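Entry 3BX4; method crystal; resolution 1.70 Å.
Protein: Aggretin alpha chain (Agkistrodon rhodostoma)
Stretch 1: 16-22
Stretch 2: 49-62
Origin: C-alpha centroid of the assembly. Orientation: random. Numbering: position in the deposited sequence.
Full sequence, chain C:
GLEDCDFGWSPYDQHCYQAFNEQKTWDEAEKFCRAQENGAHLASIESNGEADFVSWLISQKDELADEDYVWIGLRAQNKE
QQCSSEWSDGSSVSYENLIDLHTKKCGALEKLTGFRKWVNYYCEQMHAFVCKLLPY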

# COMPACT_ATOMS: atom_id res chain seq x y z
N CYS C 16 -20.42 -9.00 -15.05
CA CYS C 16 -20.01 -8.36 -16.32
C CYS C 16 -18.50 -8.08 -16.20
O CYS C 16 -17.97 -7.70 -15.15
CB CYS C 16 -20.73 -7.03 -16.52
SG CYS C 16 -22.53 -7.27 -16.57
N TYR C 17 -17.79 -8.19 -17.33
CA TYR C 17 -16.35 -8.11 -17.25
C TYR C 17 -15.84 -7.25 -18.42
O TYR C 17 -16.46 -7.19 -19.49
CB TYR C 17 -15.72 -9.49 -17.44
CG TYR C 17 -16.06 -10.52 -16.41
CD1 TYR C 17 -17.35 -11.08 -16.43
CD2 TYR C 17 -15.14 -10.92 -15.47
CE1 TYR C 17 -17.70 -12.06 -15.46
CE2 TYR C 17 -15.49 -11.87 -14.51
CZ TYR C 17 -16.79 -12.44 -14.57
OH TYR C 17 -17.18 -13.39 -13.58
N GLN C 18 -14.72 -6.61 -18.20
CA GLN C 18 -14.09 -5.90 -19.36
C GLN C 18 -12.61 -5.86 -19.15
O GLN C 18 -12.12 -5.52 -18.09
CB GLN C 18 -14.68 -4.48 -19.53
CG GLN C 18 -14.09 -3.76 -20.82
CD GLN C 18 -14.79 -2.48 -21.14
OE1 GLN C 18 -15.80 -2.05 -20.51
NE2 GLN C 18 -14.29 -1.84 -22.17
N ALA C 19 -11.85 -6.15 -20.25
CA ALA C 19 -10.39 -6.12 -20.19
C ALA C 19 -9.95 -4.77 -20.82
O ALA C 19 -10.51 -4.40 -21.85
CB ALA C 19 -9.80 -7.25 -20.98
N PHE C 20 -9.09 -4.03 -20.14
CA PHE C 20 -8.69 -2.67 -20.56
C PHE C 20 -7.24 -2.74 -20.91
O PHE C 20 -6.43 -3.29 -20.19
CB PHE C 20 -8.93 -1.64 -19.44
CG PHE C 20 -10.37 -1.39 -19.16
CD1 PHE C 20 -11.06 -2.19 -18.22
CD2 PHE C 20 -11.08 -0.39 -19.85
CE1 PHE C 20 -12.43 -2.00 -17.97
CE2 PHE C 20 -12.48 -0.18 -19.61
CZ PHE C 20 -13.16 -1.00 -18.64
N ASN C 21 -6.90 -2.16 -22.08
CA ASN C 21 -5.49 -2.16 -22.44
C ASN C 21 -4.76 -0.93 -21.93
O ASN C 21 -3.51 -0.98 -21.95
CB ASN C 21 -5.34 -2.31 -23.93
CG ASN C 21 -6.25 -1.41 -24.66
OD1 ASN C 21 -7.31 -1.84 -25.12
ND2 ASN C 21 -5.89 -0.13 -24.77
N GLU C 22 -5.47 0.11 -21.46
CA GLU C 22 -4.85 1.22 -20.66
C GLU C 22 -3.87 0.59 -19.67
O GLU C 22 -4.24 -0.27 -18.87
CB GLU C 22 -5.85 2.02 -19.79
CG GLU C 22 -6.69 3.13 -20.40
CD GLU C 22 -8.14 2.69 -20.63
OE1 GLU C 22 -8.40 1.46 -20.64
OE2 GLU C 22 -9.03 3.56 -20.78
N GLY C 49 -14.25 -22.43 -14.36
CA GLY C 49 -14.98 -21.87 -15.54
C GLY C 49 -14.68 -20.36 -15.63
O GLY C 49 -14.59 -19.84 -16.72
N GLU C 50 -14.56 -19.70 -14.50
CA GLU C 50 -14.30 -18.23 -14.55
C GLU C 50 -12.86 -17.97 -14.98
O GLU C 50 -12.60 -17.01 -15.73
CB GLU C 50 -14.61 -17.60 -13.21
CG GLU C 50 -14.49 -16.03 -13.26
CD GLU C 50 -15.01 -15.38 -12.00
OE1 GLU C 50 -15.47 -14.21 -12.09
OE2 GLU C 50 -14.98 -16.02 -10.91
N ALA C 51 -11.94 -18.81 -14.52
CA ALA C 51 -10.53 -18.73 -15.01
C ALA C 51 -10.51 -18.87 -16.52
O ALA C 51 -9.83 -18.09 -17.26
CB ALA C 51 -9.67 -19.79 -14.32
N ASP C 52 -11.25 -19.88 -17.05
CA ASP C 52 -11.31 -20.06 -18.52
C ASP C 52 -11.85 -18.82 -19.22
O ASP C 52 -11.37 -18.41 -20.27
CB ASP C 52 -12.23 -21.23 -18.91
CG ASP C 52 -11.65 -22.61 -18.58
OD1 ASP C 52 -10.45 -22.75 -18.24
OD2 ASP C 52 -12.49 -23.61 -18.67
N PHE C 53 -12.89 -18.24 -18.62
CA PHE C 53 -13.59 -17.14 -19.21
C PHE C 53 -12.63 -15.94 -19.27
O PHE C 53 -12.51 -15.29 -20.32
CB PHE C 53 -14.85 -16.73 -18.41
CG PHE C 53 -15.46 -15.48 -18.96
CD1 PHE C 53 -16.21 -15.52 -20.15
CD2 PHE C 53 -15.21 -14.22 -18.35
CE1 PHE C 53 -16.77 -14.35 -20.71
CE2 PHE C 53 -15.76 -13.01 -19.00
CZ PHE C 53 -16.56 -13.13 -20.12
N VAL C 54 -12.00 -15.63 -18.13
CA VAL C 54 -11.10 -14.44 -18.09
C VAL C 54 -9.92 -14.62 -19.08
O VAL C 54 -9.55 -13.67 -19.77
CB VAL C 54 -10.65 -14.07 -16.70
CG1 VAL C 54 -9.57 -12.88 -16.73
CG2 VAL C 54 -11.88 -13.66 -15.85
N SER C 55 -9.36 -15.83 -19.15
CA SER C 55 -8.27 -16.08 -20.11
C SER C 55 -8.75 -15.81 -21.55
O SER C 55 -8.06 -15.13 -22.35
CB SER C 55 -7.75 -17.51 -19.93
OG SER C 55 -6.80 -17.78 -20.95
N TRP C 56 -9.94 -16.32 -21.89
CA TRP C 56 -10.57 -16.12 -23.21
C TRP C 56 -10.81 -14.63 -23.51
O TRP C 56 -10.51 -14.10 -24.61
CB TRP C 56 -11.91 -16.89 -23.23
CG TRP C 56 -12.71 -16.65 -24.49
CD1 TRP C 56 -12.50 -17.21 -25.73
CD2 TRP C 56 -13.81 -15.75 -24.64
NE1 TRP C 56 -13.42 -16.72 -26.62
CE2 TRP C 56 -14.25 -15.84 -25.98
CE3 TRP C 56 -14.49 -14.90 -23.75
CZ2 TRP C 56 -15.35 -15.11 -26.47
CZ3 TRP C 56 -15.59 -14.15 -24.22
CH2 TRP C 56 -16.01 -14.26 -25.58
N LEU C 57 -11.29 -13.89 -22.51
CA LEU C 57 -11.65 -12.49 -22.64
C LEU C 57 -10.37 -11.73 -23.01
O LEU C 57 -10.42 -10.86 -23.81
CB LEU C 57 -12.21 -11.96 -21.30
CG LEU C 57 -12.79 -10.51 -21.33
CD1 LEU C 57 -14.18 -10.45 -21.94
CD2 LEU C 57 -12.79 -9.99 -19.90
N ILE C 58 -9.25 -12.05 -22.37
CA ILE C 58 -7.99 -11.31 -22.59
C ILE C 58 -7.54 -11.69 -24.00
O ILE C 58 -7.08 -10.81 -24.78
CB ILE C 58 -6.93 -11.70 -21.56
CG1 ILE C 58 -7.34 -11.19 -20.15
CG2 ILE C 58 -5.56 -11.21 -22.02
CD1 ILE C 58 -6.51 -11.77 -19.01
N SER C 59 -7.69 -12.96 -24.33
CA SER C 59 -7.32 -13.46 -25.66
C SER C 59 -8.15 -12.83 -26.79
O SER C 59 -7.65 -12.71 -27.91
CB SER C 59 -7.37 -14.98 -25.66
OG SER C 59 -6.26 -15.41 -24.84
N GLN C 60 -9.37 -12.37 -26.50
CA GLN C 60 -10.24 -11.68 -27.46
C GLN C 60 -9.83 -10.22 -27.77
O GLN C 60 -10.32 -9.61 -28.73
CB GLN C 60 -11.66 -11.68 -26.93
CG GLN C 60 -12.35 -13.03 -27.03
CD GLN C 60 -12.86 -13.33 -28.43
OE1 GLN C 60 -13.80 -12.67 -28.92
NE2 GLN C 60 -12.26 -14.33 -29.06
N LYS C 61 -8.95 -9.66 -26.93
CA LYS C 61 -8.56 -8.25 -26.97
C LYS C 61 -7.31 -8.10 -27.86
O LYS C 61 -6.21 -8.48 -27.49
CB LYS C 61 -8.33 -7.73 -25.53
CG LYS C 61 -9.40 -6.74 -25.05
CD LYS C 61 -8.85 -5.34 -24.92
CE LYS C 61 -9.80 -4.30 -25.44
NZ LYS C 61 -9.10 -3.02 -25.73
N ASP C 62 -7.53 -7.61 -29.07
CA ASP C 62 -6.47 -7.41 -30.06
C ASP C 62 -5.35 -6.47 -29.53
O ASP C 62 -4.15 -6.73 -29.71
CB ASP C 62 -7.08 -6.84 -31.36
CG ASP C 62 -8.13 -7.76 -31.97
OD1 ASP C 62 -8.07 -8.99 -31.73
OD2 ASP C 62 -9.01 -7.26 -32.69

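The apolar centre of this contact is the side chain of Leu-57, which rises from the helix toward alternate residues of the strand. Leu-57 CD2 lies 3.9 Å from Tyr-17 CB and 4.2 Å from Ala-19 CB; the same methyl is 4.0 Å from the backbone atom Ala-19 N, so it rests against main chain as well as side chains. The strand's alternation accounts for this pattern: the CA-to-CB bonds of Tyr-17, Ala-19 and Asn-21 point toward the helix, while those of Cys-16, Gln-18 and Phe-20 point away. The small side chain of Ala-19 coincides with a close backbone approach, its CA being 6.2 Å from Ile-58 CA, against 8.3 Å between Tyr-17 CA and Val-54 CA. The strand and helix axes, 41° apart in direction, approach to 8.5 Å.

Tyr-17 carries the contact back along the helix. Phe-53 CE2 sits over one face of its ring, 3.6 Å from Tyr-17 CD1. With centroids 5.0 Å apart and planes at 58°, the pair is edge-to-face, Phe-53 supplying the edge. Val-54 adds a looser apolar contact, its CG2 4.2 Å from Tyr-17 CE2.

Polar interactions lie beyond this packing. The Tyr-17 hydroxyl donates a hydrogen bond to Glu-50, with OH to OE1 only 2.4 Å, a very short separation. The CA-to-CB bond of Glu-50 points sideways to the strand, but its extended side chain (chi1 and chi2 both t) brings OE1 to the edge of the tyrosine ring, near its plane.

Past the helix, Lys-61 lays its aliphatic portion against Ala-19: CD is 3.6 Å from Ala-19 O, and CG is 4.1 Å from Ala-19 CB. Lys-61 NZ ends 2.2 Å from Asn-21 OD1, too short for an acceptable hydrogen bond; with chi1 to chi3 of the lysine all between wells, the modelled positions here warrant caution.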